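Local coordinates for xylanase and alpha-amylase inhibitor protein (Scadoxus multiflorus, PDB 3MU7), which inhibits xylanase and alpha-amylase and is built on the TIM-barrel fold of the glycoside hydrolase family 18, at residues L3-Y8 with G249-W254; D175-Q180 with D211-G216; P218-A223 with S256-V261. All blocks are in the same frame, centred on the assembly; numbering follows the deposited sequence.

Contact 1. Residues L3-Y8 with G249-W254; sequences LDIAVY and GGIMLW
The backbones of I5-Y8 and I251-W254 zip together as parallel neighbours in a TIM barrel, the first strand pairing with the last and closing the ring of strands. Alternate residues carry the bonds: A6 spans two residues of the partner, giving its N-H to I251 O (A6 N to I251 O 2.9 Å) and taking L253 N on its O, while I5 and V7 turn theirs to strand 29-37 and the loop before it. The ladder continues through I251 N to D4 O and Y8 N to L253 O. G250 has a positive phi, which suits glycine, and its CA comes within 3.3 Å of D4 O in a CA-H...O contact.

Outside the barrel, I5, V7, I251 and L253 form an aliphatic layer; I5 and L253, with L3, meet helix 264-269, and V7 packs on Y27 and V30. I5 and I251 lie side by side, CG1 against CG1 at 3.9 Å; the crowded position of I251 CG1, between N and the carbonyl carbon, brings it onto I5.

On the inner face, M252 can be followed outward. Its CB sits 4.2 Å from A6 CB, alanine being small enough for W178 to reach in beside it. CG passes A6 O; SD then meets the rim of the Y8 ring, 3.8 Å from CD1, in the ring plane, a Met-aromatic contact. The bends at chi2 (-85°) and chi3 (-81°) turn CE back to Y8 CE1. One face of Y8 takes W254, whose plane is inclined by 58°, while the tyrosine hydroxyl is held by D122 and H124.

At the other end two waters join exposed D4 to the glycine carbonyl: one bridges D4 N and G249 O, the other donates to G249 O and, at 2.7 Å, to D4 OD2.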
ATOM      1  N   LEU A   3      16.607  -1.421  -6.921  1.00 20.73           N
ATOM      2  CA  LEU A   3      15.111  -1.558  -6.922  1.00 17.96           C
ATOM      3  C   LEU A   3      14.394  -1.666  -5.583  1.00 16.00           C
ATOM      4  O   LEU A   3      14.620  -2.578  -4.791  1.00 15.94           O
ATOM      5  CB  LEU A   3      14.625  -2.766  -7.760  1.00 18.21           C
ATOM      6  CG  LEU A   3      13.116  -2.799  -8.126  1.00 18.56           C
ATOM      7  CD1 LEU A   3      12.824  -1.884  -9.308  1.00 19.86           C
ATOM      8  CD2 LEU A   3      12.663  -4.223  -8.444  1.00 19.40           C
ATOM      9  N   ASP A   4      13.517  -0.670  -5.350  1.00 13.57           N
ATOM     10  CA  ASP A   4      12.660  -0.614  -4.174  1.00 11.82           C
ATOM     11  C   ASP A   4      11.378  -1.382  -4.459  1.00 10.01           C
ATOM     12  O   ASP A   4      10.713  -1.175  -5.477  1.00  9.78           O
ATOM     13  CB  ASP A   4      12.331   0.826  -3.774  1.00 12.26           C
ATOM     14  CG  ASP A   4      13.522   1.563  -3.189  1.00 14.08           C
ATOM     15  OD1 ASP A   4      14.437   0.910  -2.650  1.00 15.50           O
ATOM     16  OD2 ASP A   4      13.535   2.808  -3.259  1.00 17.84           O
ATOM     17  N   ILE A   5      11.051  -2.274  -3.531  1.00  8.73           N
ATOM     18  CA  ILE A   5       9.839  -3.080  -3.591  1.00  8.34           C
ATOM     19  C   ILE A   5       8.984  -2.808  -2.360  1.00  7.45           C
ATOM     20  O   ILE A   5       9.472  -2.879  -1.224  1.00  7.69           O
ATOM     21  CB  ILE A   5      10.147  -4.599  -3.700  1.00  8.44           C
ATOM     22  CG1 ILE A   5      11.070  -4.880  -4.892  1.00  8.77           C
ATOM     23  CG2 ILE A   5       8.851  -5.428  -3.775  1.00  8.67           C
ATOM     24  CD1 ILE A   5      11.421  -6.332  -5.078  1.00 10.50           C
ATOM     25  N   ALA A   6       7.718  -2.483  -2.595  1.00  7.01           N
ATOM     26  CA  ALA A   6       6.715  -2.414  -1.540  1.00  6.81           C
ATOM     27  C   ALA A   6       5.914  -3.711  -1.576  1.00  6.87           C
ATOM     28  O   ALA A   6       5.617  -4.231  -2.648  1.00  7.58           O
ATOM     29  CB  ALA A   6       5.801  -1.230  -1.756  1.00  7.47           C
ATOM     30  N   VAL A   7       5.550  -4.239  -0.417  1.00  6.54           N
ATOM     31  CA  VAL A   7       4.765  -5.463  -0.388  1.00  6.37           C
ATOM     32  C   VAL A   7       3.653  -5.356   0.646  1.00  6.15           C
ATOM     33  O   VAL A   7       3.860  -4.805   1.733  1.00  6.88           O
ATOM     34  CB  VAL A   7       5.674  -6.711  -0.139  1.00  6.42           C
ATOM     35  CG1 VAL A   7       6.243  -6.730   1.274  1.00  6.91           C
ATOM     36  CG2 VAL A   7       4.933  -8.009  -0.450  1.00  7.26           C
ATOM     37  N   TYR A   8       2.479  -5.874   0.307  1.00  6.07           N
ATOM     38  CA  TYR A   8       1.405  -5.998   1.281  1.00  6.20           C
ATOM     39  C   TYR A   8       1.619  -7.223   2.153  1.00  6.51           C
ATOM     40  O   TYR A   8       1.994  -8.294   1.666  1.00  6.81           O
ATOM     41  CB  TYR A   8       0.052  -6.072   0.591  1.00  6.36           C
ATOM     42  CG  TYR A   8      -0.491  -4.719   0.194  1.00  6.20           C
ATOM     43  CD1 TYR A   8      -0.230  -4.179  -1.066  1.00  6.42           C
ATOM     44  CD2 TYR A   8      -1.256  -3.970   1.086  1.00  6.36           C
ATOM     45  CE1 TYR A   8      -0.734  -2.934  -1.432  1.00  6.28           C
ATOM     46  CE2 TYR A   8      -1.771  -2.724   0.727  1.00  6.68           C
ATOM     47  CZ  TYR A   8      -1.496  -2.214  -0.531  1.00  6.09           C
ATOM     48  OH  TYR A   8      -1.993  -0.992  -0.924  1.00  6.68           O
ATOM     49  N   GLY A 249       9.260   4.667  -9.035  1.00  9.68           N
ATOM     50  CA  GLY A 249       9.572   4.362  -7.642  1.00  9.96           C
ATOM     51  C   GLY A 249      10.089   2.954  -7.427  1.00  9.36           C
ATOM     52  O   GLY A 249      10.859   2.701  -6.497  1.00 10.25           O
ATOM     53  N   GLY A 250       9.675   2.033  -8.290  1.00  8.70           N
ATOM     54  CA  GLY A 250       9.947   0.613  -8.109  1.00  8.77           C
ATOM     55  C   GLY A 250       8.681  -0.179  -8.374  1.00  7.90           C
ATOM     56  O   GLY A 250       7.823   0.248  -9.162  1.00  7.69           O
ATOM     57  N   ILE A 251       8.565  -1.341  -7.736  1.00  7.96           N
ATOM     58  CA  ILE A 251       7.357  -2.151  -7.860  1.00  7.72           C
ATOM     59  C   ILE A 251       6.709  -2.404  -6.507  1.00  7.20           C
ATOM     60  O   ILE A 251       7.352  -2.317  -5.463  1.00  7.50           O
ATOM     61  CB  ILE A 251       7.589  -3.499  -8.596  1.00  8.49           C
ATOM     62  CG1 ILE A 251       8.530  -4.408  -7.801  1.00  9.47           C
ATOM     63  CG2 ILE A 251       8.069  -3.262 -10.035  1.00  9.45           C
ATOM     64  CD1 ILE A 251       8.633  -5.831  -8.339  1.00 11.74           C
ATOM     65  N   MET A 252       5.416  -2.691  -6.560  1.00  6.81           N
ATOM     66  CA  MET A 252       4.670  -3.169  -5.409  1.00  6.30           C
ATOM     67  C   MET A 252       4.208  -4.586  -5.731  1.00  6.18           C
ATOM     68  O   MET A 252       3.890  -4.887  -6.887  1.00  6.70           O
ATOM     69  CB  MET A 252       3.499  -2.230  -5.110  1.00  6.24           C
ATOM     70  CG  MET A 252       2.550  -2.696  -4.002  1.00  6.84           C
ATOM     71  SD  MET A 252       1.252  -3.835  -4.547  1.00  7.18           S
ATOM     72  CE  MET A 252       0.067  -2.685  -5.238  1.00  8.18           C
ATOM     73  N   LEU A 253       4.190  -5.456  -4.720  1.00  6.33           N
ATOM     74  CA  LEU A 253       3.748  -6.830  -4.905  1.00  6.61           C
ATOM     75  C   LEU A 253       2.554  -7.175  -4.037  1.00  6.58           C
ATOM     76  O   LEU A 253       2.548  -6.942  -2.813  1.00  6.71           O
ATOM     77  CB  LEU A 253       4.892  -7.818  -4.640  1.00  7.55           C
ATOM     78  CG  LEU A 253       6.026  -7.792  -5.660  1.00  7.96           C
ATOM     79  CD1 LEU A 253       7.170  -8.673  -5.189  1.00  9.47           C
ATOM     80  CD2 LEU A 253       5.554  -8.228  -7.039  1.00  9.93           C
ATOM     81  N   TRP A 254       1.572  -7.763  -4.682  1.00  6.45           N
ATOM     82  CA  TRP A 254       0.408  -8.333  -4.017  1.00  6.48           C
ATOM     83  C   TRP A 254       0.616  -9.850  -4.066  1.00  6.39           C
ATOM     84  O   TRP A 254       0.429 -10.453  -5.089  1.00  6.71           O
ATOM     85  CB  TRP A 254      -0.877  -7.955  -4.787  1.00  6.98           C
ATOM     86  CG  TRP A 254      -2.088  -8.535  -4.047  1.00  7.12           C
ATOM     87  CD1 TRP A 254      -2.747  -9.680  -4.312  1.00  8.36           C
ATOM     88  CD2 TRP A 254      -2.705  -7.968  -2.902  1.00  7.93           C
ATOM     89  NE1 TRP A 254      -3.762  -9.856  -3.384  1.00  8.77           N
ATOM     90  CE2 TRP A 254      -3.744  -8.816  -2.500  1.00  8.81           C
ATOM     91  CE3 TRP A 254      -2.497  -6.795  -2.198  1.00  9.37           C
ATOM     92  CZ2 TRP A 254      -4.555  -8.529  -1.389  1.00  9.68           C
ATOM     93  CZ3 TRP A 254      -3.257  -6.531  -1.110  1.00 10.74           C
ATOM     94  CH2 TRP A 254      -4.304  -7.384  -0.729  1.00 10.25           C
TER
HETATM   95  O   HOH W   1      13.230   1.406  -7.263  1.00 18.10           O
HETATM   96  O   HOH W   2      11.688   4.373  -4.549  1.00 22.62           O

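Contact 2. Residues D175-Q180 with D211-G216; sequences DAIWVQ and DKVFLG
W178 turns the edge of its six-membered ring to the face of F214, a T-shaped pair with planes at 70° and W178 CE3 3.6 Å from F214 CD1. Both side chains leave the same side of paired strands and run alongside each other, while A176 CB comes within 3.9 Å of F214 CE1; the small alanine methyl lets the F214 ring lie close to the strand. On the other side of the sheet V213 CG1 touches the CG1 methylene of I177 and the CG2 methyl of V179, and beta-branched residues suit this extended backbone.

Four parallel-strand hydrogen bonds set the register. F214 N to I177 O is nearly straight (171°), whereas G216 N reaches V179 O at 2.7 Å, more bent. The lack of a side chain on G216 is consistent with this tight approach.

Farther out, D122 accepts from the indole NE1, which probably helps hold W178 at its nearly eclipsed chi1 of 9°, and Y29 meets that ring edge-to-face. W201 and W204 of helix 195-207 cover the aliphatic face. R144 forms a salt bridge with D175. Strand, helix and strand make up a beta-alpha-beta unit, the repeating element of the TIM barrel.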
ATOM      1  N   ASP A 175       2.928  10.843  -1.047  1.00  6.99           N
ATOM      2  CA  ASP A 175       4.362  10.689  -1.233  1.00  7.51           C
ATOM      3  C   ASP A 175       4.691   9.656  -2.295  1.00  7.28           C
ATOM      4  O   ASP A 175       5.698   9.773  -2.995  1.00  8.09           O
ATOM      5  CB  ASP A 175       5.002  10.287   0.088  1.00  7.71           C
ATOM      6  CG  ASP A 175       4.819  11.342   1.143  1.00  8.83           C
ATOM      7  OD1 ASP A 175       5.467  12.404   1.033  1.00 12.20           O
ATOM      8  OD2 ASP A 175       4.004  11.140   2.058  1.00  8.70           O
ATOM      9  N   ALA A 176       3.842   8.633  -2.397  1.00  6.98           N
ATOM     10  CA  ALA A 176       4.015   7.575  -3.376  1.00  7.09           C
ATOM     11  C   ALA A 176       2.671   6.961  -3.667  1.00  7.06           C
ATOM     12  O   ALA A 176       1.766   6.974  -2.832  1.00  6.69           O
ATOM     13  CB  ALA A 176       4.970   6.507  -2.867  1.00  7.97           C
ATOM     14  N   ILE A 177       2.540   6.436  -4.872  1.00  7.07           N
ATOM     15  CA  ILE A 177       1.389   5.617  -5.201  1.00  7.98           C
ATOM     16  C   ILE A 177       1.879   4.327  -5.828  1.00  7.41           C
ATOM     17  O   ILE A 177       2.913   4.307  -6.500  1.00  8.93           O
ATOM     18  CB  ILE A 177       0.390   6.344  -6.120  1.00  8.49           C
ATOM     19  CG1 ILE A 177       0.912   6.445  -7.548  1.00 10.39           C
ATOM     20  CG2 ILE A 177      -0.025   7.696  -5.521  1.00  8.94           C
ATOM     21  CD1 ILE A 177      -0.087   7.017  -8.504  1.00 11.75           C
ATOM     22  N   TRP A 178       1.172   3.238  -5.562  1.00  6.36           N
ATOM     23  CA  TRP A 178       1.405   1.968  -6.258  1.00  6.64           C
ATOM     24  C   TRP A 178       0.129   1.649  -6.999  1.00  6.73           C
ATOM     25  O   TRP A 178      -0.934   1.441  -6.397  1.00  7.70           O
ATOM     26  CB  TRP A 178       1.802   0.816  -5.319  1.00  7.01           C
ATOM     27  CG  TRP A 178       1.674   1.139  -3.869  1.00  6.77           C
ATOM     28  CD1 TRP A 178       0.533   1.103  -3.118  1.00  7.14           C
ATOM     29  CD2 TRP A 178       2.723   1.570  -2.993  1.00  6.80           C
ATOM     30  NE1 TRP A 178       0.811   1.494  -1.826  1.00  7.32           N
ATOM     31  CE2 TRP A 178       2.146   1.783  -1.724  1.00  7.02           C
ATOM     32  CE3 TRP A 178       4.097   1.798  -3.157  1.00  8.07           C
ATOM     33  CZ2 TRP A 178       2.898   2.209  -0.621  1.00  7.79           C
ATOM     34  CZ3 TRP A 178       4.839   2.232  -2.064  1.00  8.40           C
ATOM     35  CH2 TRP A 178       4.239   2.429  -0.813  1.00  8.52           C
ATOM     36  N   VAL A 179       0.232   1.648  -8.320  1.00  6.57           N
ATOM     37  CA  VAL A 179      -0.915   1.397  -9.174  1.00  6.97           C
ATOM     38  C   VAL A 179      -1.110  -0.109  -9.315  1.00  6.48           C
ATOM     39  O   VAL A 179      -0.152  -0.838  -9.598  1.00  7.54           O
ATOM     40  CB  VAL A 179      -0.707   2.047 -10.559  1.00  6.87           C
ATOM     41  CG1 VAL A 179      -1.900   1.806 -11.454  1.00  8.04           C
ATOM     42  CG2 VAL A 179      -0.438   3.549 -10.421  1.00  7.54           C
ATOM     43  N   GLN A 180      -2.344  -0.572  -9.136  1.00  6.83           N
ATOM     44  CA  GLN A 180      -2.646  -1.991  -9.261  1.00  7.03           C
ATOM     45  C   GLN A 180      -2.785  -2.381 -10.723  1.00  6.90           C
ATOM     46  O   GLN A 180      -3.864  -2.245 -11.308  1.00  7.23           O
ATOM     47  CB  GLN A 180      -3.927  -2.337  -8.515  1.00  6.78           C
ATOM     48  CG  GLN A 180      -3.918  -2.012  -7.039  1.00  8.00           C
ATOM     49  CD  GLN A 180      -5.249  -2.343  -6.417  1.00  8.60           C
ATOM     50  OE1 GLN A 180      -5.693  -3.495  -6.456  1.00  8.78           O
ATOM     51  NE2 GLN A 180      -5.909  -1.346  -5.851  1.00  9.59           N
ATOM     52  N   ASP A 211       5.545  12.175  -6.256  1.00 10.06           N
ATOM     53  CA  ASP A 211       6.968  12.055  -6.549  1.00 10.74           C
ATOM     54  C   ASP A 211       7.361  10.657  -7.025  1.00 10.11           C
ATOM     55  O   ASP A 211       8.350  10.509  -7.740  1.00 10.38           O
ATOM     56  CB  ASP A 211       7.814  12.432  -5.330  1.00 12.20           C
ATOM     57  CG  ASP A 211       7.764  13.918  -5.002  1.00 14.02           C
ATOM     58  OD1 ASP A 211       7.431  14.737  -5.883  1.00 17.37           O
ATOM     59  OD2 ASP A 211       8.073  14.256  -3.837  1.00 19.07           O
ATOM     60  N   LYS A 212       6.618   9.633  -6.619  1.00  9.39           N
ATOM     61  CA  LYS A 212       6.987   8.246  -6.906  1.00  9.40           C
ATOM     62  C   LYS A 212       5.766   7.414  -7.299  1.00  8.63           C
ATOM     63  O   LYS A 212       4.839   7.303  -6.549  1.00  8.77           O
ATOM     64  CB  LYS A 212       7.634   7.623  -5.675  1.00 10.24           C
ATOM     65  CG  LYS A 212       9.021   8.234  -5.274  1.00 12.85           C
ATOM     66  CD  LYS A 212      10.066   8.152  -6.402  1.00 17.19           C
ATOM     67  CE  LYS A 212      11.212   9.205  -6.258  1.00 20.12           C
ATOM     68  NZ  LYS A 212      12.514   8.720  -6.656  1.00 23.04           N
ATOM     69  N   VAL A 213       5.845   6.829  -8.475  1.00  7.77           N
ATOM     70  CA  VAL A 213       4.839   5.887  -8.938  1.00  7.91           C
ATOM     71  C   VAL A 213       5.489   4.508  -9.013  1.00  7.52           C
ATOM     72  O   VAL A 213       6.513   4.313  -9.687  1.00  7.46           O
ATOM     73  CB  VAL A 213       4.237   6.289 -10.312  1.00  7.52           C
ATOM     74  CG1 VAL A 213       3.121   5.323 -10.710  1.00  9.14           C
ATOM     75  CG2 VAL A 213       3.714   7.726 -10.298  1.00  9.42           C
ATOM     76  N   PHE A 214       4.897   3.563  -8.297  1.00  7.28           N
ATOM     77  CA  PHE A 214       5.326   2.175  -8.305  1.00  7.12           C
ATOM     78  C   PHE A 214       4.350   1.357  -9.147  1.00  7.05           C
ATOM     79  O   PHE A 214       3.140   1.627  -9.143  1.00  7.23           O
ATOM     80  CB  PHE A 214       5.300   1.602  -6.884  1.00  7.03           C
ATOM     81  CG  PHE A 214       6.374   2.130  -5.957  1.00  7.04           C
ATOM     82  CD1 PHE A 214       6.341   3.438  -5.478  1.00  7.78           C
ATOM     83  CD2 PHE A 214       7.378   1.279  -5.502  1.00  8.12           C
ATOM     84  CE1 PHE A 214       7.316   3.892  -4.595  1.00  7.94           C
ATOM     85  CE2 PHE A 214       8.351   1.728  -4.613  1.00  8.94           C
ATOM     86  CZ  PHE A 214       8.323   3.034  -4.162  1.00  8.93           C
ATOM     87  N   LEU A 215       4.859   0.339  -9.839  1.00  6.84           N
ATOM     88  CA  LEU A 215       3.993  -0.586 -10.571  1.00  6.83           C
ATOM     89  C   LEU A 215       3.641  -1.770  -9.691  1.00  6.25           C
ATOM     90  O   LEU A 215       4.528  -2.498  -9.248  1.00  6.80           O
ATOM     91  CB  LEU A 215       4.644  -1.076 -11.865  1.00  7.40           C
ATOM     92  CG  LEU A 215       4.986  -0.020 -12.913  1.00  8.08           C
ATOM     93  CD1 LEU A 215       6.456   0.364 -12.827  1.00  9.18           C
ATOM     94  CD2 LEU A 215       4.653  -0.551 -14.293  1.00  9.76           C
ATOM     95  N   GLY A 216       2.353  -1.941  -9.425  1.00  6.44           N
ATOM     96  CA  GLY A 216       1.856  -3.062  -8.630  1.00  6.36           C
ATOM     97  C   GLY A 216       1.557  -4.273  -9.483  1.00  6.43           C
ATOM     98  O   GLY A 216       0.809  -4.184 -10.467  1.00  6.93           O
TER
HETATM   99  O   HOH W   3       7.282  13.005  -0.849  1.00 26.96           O

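Contact 3. Residues P218-A223 with S256-V261; sequences PAHPDA and SYWDTV
The W258 indole is covered on one face by D222 and A223 and on the opposite face by its neighbour Y257. D222 CB stands over the six-membered ring, 3.9 Å from its centroid, in a CH-pi contact; A223 CB approaches the pyrrole end, 3.5 Å from CD1. The imidazole of H220 lies between P221 CD and W258 CE3, one on each face, the two aromatic planes inclined by 32°. At the imidazole edge, ND1 accepts from D222 N at 3.0 Å, almost straight and close to the ring plane.

H220 reaches W258 because its CG is anti to the backbone N (chi1 -172°). Deeper in, A219 CB rests 3.6 Å from D259 N, alanine being short enough for the turn to meet the helix backbone. D259 directs its carboxylate to Y27 and S265. Thus the loop after strand 213-218 packs on helix 256-262, next to the backbone hydrogen bond between A219 and W254.

No hydrogen bond joins the two segments; the contact rests on the two rings, the methyls of A219 and A223, and the D222 methylene. Since H220 ND1 is an acceptor, a neutral ring would be expected to carry its proton on NE2.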
ATOM      1  N   PRO A 218       0.841  -8.818  -9.294  1.00  7.05           N
ATOM      2  CA  PRO A 218       0.617 -10.009  -8.469  1.00  7.65           C
ATOM      3  C   PRO A 218       1.891 -10.834  -8.353  1.00  7.84           C
ATOM      4  O   PRO A 218       2.646 -10.955  -9.317  1.00  8.25           O
ATOM      5  CB  PRO A 218      -0.442 -10.801  -9.249  1.00  8.00           C
ATOM      6  CG  PRO A 218      -0.937  -9.894 -10.328  1.00  8.53           C
ATOM      7  CD  PRO A 218       0.148  -8.904 -10.592  1.00  7.45           C
ATOM      8  N   ALA A 219       2.122 -11.421  -7.183  1.00  7.52           N
ATOM      9  CA  ALA A 219       3.339 -12.191  -6.942  1.00  8.24           C
ATOM     10  C   ALA A 219       3.257 -13.634  -7.446  1.00  8.44           C
ATOM     11  O   ALA A 219       4.275 -14.327  -7.498  1.00  8.99           O
ATOM     12  CB  ALA A 219       3.711 -12.151  -5.462  1.00  8.74           C
ATOM     13  N   HIS A 220       2.061 -14.073  -7.829  1.00  8.80           N
ATOM     14  CA  HIS A 220       1.808 -15.458  -8.235  1.00  9.52           C
ATOM     15  C   HIS A 220       0.519 -15.438  -9.044  1.00 10.20           C
ATOM     16  O   HIS A 220      -0.337 -14.593  -8.792  1.00  9.98           O
ATOM     17  CB  HIS A 220       1.622 -16.321  -6.978  1.00  9.68           C
ATOM     18  CG  HIS A 220       1.531 -17.793  -7.240  1.00 11.03           C
ATOM     19  ND1 HIS A 220       0.376 -18.404  -7.681  1.00 11.88           N
ATOM     20  CD2 HIS A 220       2.442 -18.781  -7.078  1.00 12.78           C
ATOM     21  CE1 HIS A 220       0.588 -19.703  -7.798  1.00 12.36           C
ATOM     22  NE2 HIS A 220       1.833 -19.957  -7.439  1.00 13.21           N
ATOM     23  N   PRO A 221       0.355 -16.373 -10.009  1.00 11.47           N
ATOM     24  CA  PRO A 221      -0.904 -16.427 -10.771  1.00 12.31           C
ATOM     25  C   PRO A 221      -2.184 -16.523  -9.924  1.00 12.45           C
ATOM     26  O   PRO A 221      -3.230 -16.000 -10.321  1.00 13.46           O
ATOM     27  CB  PRO A 221      -0.746 -17.692 -11.623  1.00 13.13           C
ATOM     28  CG  PRO A 221       0.700 -17.862 -11.795  1.00 13.40           C
ATOM     29  CD  PRO A 221       1.382 -17.264 -10.585  1.00 11.47           C
ATOM     30  N   ASP A 222      -2.096 -17.180  -8.769  1.00 11.78           N
ATOM     31  CA  ASP A 222      -3.248 -17.359  -7.890  1.00 12.19           C
ATOM     32  C   ASP A 222      -3.544 -16.122  -7.042  1.00 11.35           C
ATOM     33  O   ASP A 222      -4.581 -16.066  -6.397  1.00 11.55           O
ATOM     34  CB  ASP A 222      -3.022 -18.541  -6.938  1.00 12.99           C
ATOM     35  CG  ASP A 222      -3.314 -19.899  -7.569  1.00 15.26           C
ATOM     36  OD1 ASP A 222      -4.238 -20.013  -8.413  1.00 20.38           O
ATOM     37  OD2 ASP A 222      -2.651 -20.881  -7.157  1.00 20.85           O
ATOM     38  N   ALA A 223      -2.622 -15.157  -7.016  1.00 10.72           N
ATOM     39  CA  ALA A 223      -2.744 -13.993  -6.132  1.00 10.45           C
ATOM     40  C   ALA A 223      -3.754 -12.958  -6.619  1.00 10.19           C
ATOM     41  O   ALA A 223      -4.199 -12.116  -5.841  1.00 10.46           O
ATOM     42  CB  ALA A 223      -1.381 -13.340  -5.929  1.00 10.05           C
ATOM     43  N   SER A 256       2.769 -10.560   0.215  1.00  6.56           N
ATOM     44  CA  SER A 256       3.852 -11.289   0.904  1.00  6.94           C
ATOM     45  C   SER A 256       3.592 -12.805   0.989  1.00  6.81           C
ATOM     46  O   SER A 256       4.459 -13.601   0.720  1.00  7.52           O
ATOM     47  CB  SER A 256       4.076 -10.698   2.286  1.00  7.02           C
ATOM     48  OG  SER A 256       5.133 -11.349   2.988  1.00  7.05           O
ATOM     49  N   TYR A 257       2.348 -13.144   1.304  1.00  7.08           N
ATOM     50  CA  TYR A 257       1.950 -14.543   1.376  1.00  7.74           C
ATOM     51  C   TYR A 257       2.331 -15.276   0.092  1.00  7.93           C
ATOM     52  O   TYR A 257       2.986 -16.318   0.135  1.00  8.69           O
ATOM     53  CB  TYR A 257       0.451 -14.613   1.631  1.00  8.08           C
ATOM     54  CG  TYR A 257      -0.167 -15.980   1.662  1.00  9.17           C
ATOM     55  CD1 TYR A 257       0.243 -16.939   2.585  1.00  9.83           C
ATOM     56  CD2 TYR A 257      -1.218 -16.290   0.808  1.00 11.20           C
ATOM     57  CE1 TYR A 257      -0.366 -18.187   2.630  1.00 11.65           C
ATOM     58  CE2 TYR A 257      -1.831 -17.530   0.846  1.00 12.90           C
ATOM     59  CZ  TYR A 257      -1.402 -18.471   1.757  1.00 12.81           C
ATOM     60  OH  TYR A 257      -2.018 -19.703   1.780  1.00 15.85           O
ATOM     61  N   TRP A 258       1.937 -14.719  -1.047  1.00  7.70           N
ATOM     62  CA  TRP A 258       2.226 -15.347  -2.331  1.00  8.26           C
ATOM     63  C   TRP A 258       3.672 -15.217  -2.784  1.00  8.22           C
ATOM     64  O   TRP A 258       4.208 -16.128  -3.417  1.00  9.58           O
ATOM     65  CB  TRP A 258       1.254 -14.861  -3.405  1.00  8.30           C
ATOM     66  CG  TRP A 258      -0.102 -15.459  -3.217  1.00  8.78           C
ATOM     67  CD1 TRP A 258      -1.224 -14.829  -2.770  1.00  9.26           C
ATOM     68  CD2 TRP A 258      -0.468 -16.823  -3.442  1.00  9.43           C
ATOM     69  NE1 TRP A 258      -2.276 -15.716  -2.713  1.00 10.07           N
ATOM     70  CE2 TRP A 258      -1.836 -16.947  -3.116  1.00  9.48           C
ATOM     71  CE3 TRP A 258       0.230 -17.957  -3.884  1.00 10.10           C
ATOM     72  CZ2 TRP A 258      -2.527 -18.159  -3.225  1.00 11.53           C
ATOM     73  CZ3 TRP A 258      -0.456 -19.163  -3.988  1.00 11.42           C
ATOM     74  CH2 TRP A 258      -1.821 -19.252  -3.657  1.00 12.40           C
ATOM     75  N   ASP A 259       4.313 -14.097  -2.459  1.00  8.17           N
ATOM     76  CA  ASP A 259       5.725 -13.887  -2.780  1.00  8.46           C
ATOM     77  C   ASP A 259       6.612 -14.905  -2.056  1.00  8.87           C
ATOM     78  O   ASP A 259       7.639 -15.335  -2.584  1.00  9.27           O
ATOM     79  CB  ASP A 259       6.130 -12.459  -2.417  1.00  8.30           C
ATOM     80  CG  ASP A 259       7.416 -12.016  -3.087  1.00  9.23           C
ATOM     81  OD1 ASP A 259       7.766 -12.527  -4.167  1.00 10.21           O
ATOM     82  OD2 ASP A 259       8.066 -11.121  -2.528  1.00 10.22           O
ATOM     83  N   THR A 260       6.210 -15.306  -0.853  1.00  9.60           N
ATOM     84  CA  THR A 260       6.927 -16.346  -0.114  1.00 11.20           C
ATOM     85  C   THR A 260       6.938 -17.656  -0.909  1.00 12.03           C
ATOM     86  O   THR A 260       7.976 -18.322  -0.980  1.00 13.49           O
ATOM     87  CB  THR A 260       6.294 -16.576   1.270  1.00 10.70           C
ATOM     88  OG1 THR A 260       6.316 -15.357   2.024  1.00 10.79           O
ATOM     89  CG2 THR A 260       7.028 -17.658   2.063  1.00 11.47           C
ATOM     90  N   VAL A 261       5.789 -17.997  -1.494  1.00 13.10           N
ATOM     91  CA  VAL A 261       5.588 -19.197  -2.322  1.00 14.27           C
ATOM     92  C   VAL A 261       6.371 -19.108  -3.639  1.00 13.94           C
ATOM     93  O   VAL A 261       7.109 -20.027  -4.020  1.00 14.53           O
ATOM     94  CB  VAL A 261       4.062 -19.389  -2.654  1.00 14.40           C
ATOM     95  CG1 VAL A 261       3.829 -20.544  -3.636  1.00 15.73           C
ATOM     96  CG2 VAL A 261       3.232 -19.571  -1.384  1.00 15.88           C
TER

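From the N terminus, strand 5-9 waits almost the whole chain for its partner: contact 1 closes a span of some 240 residues and with it the barrel. Contact 2 falls within that span, closing a much shorter excursion through helix 195-207. The two share a sheet, since strand 248-254 borders strand 213-218, with M252 N probably bonded to L215 O and G249 N to V213 O. Contact 3 follows contact 2 and crosses contact 1: its loop lies before strand 248-254 and its helix just after. Probable hydrogen bonds from S256 N to Y8 O and from A219 N to W254 O join the loop and helix at the C-terminal ends of the strands to strands 5-9 and 248-254.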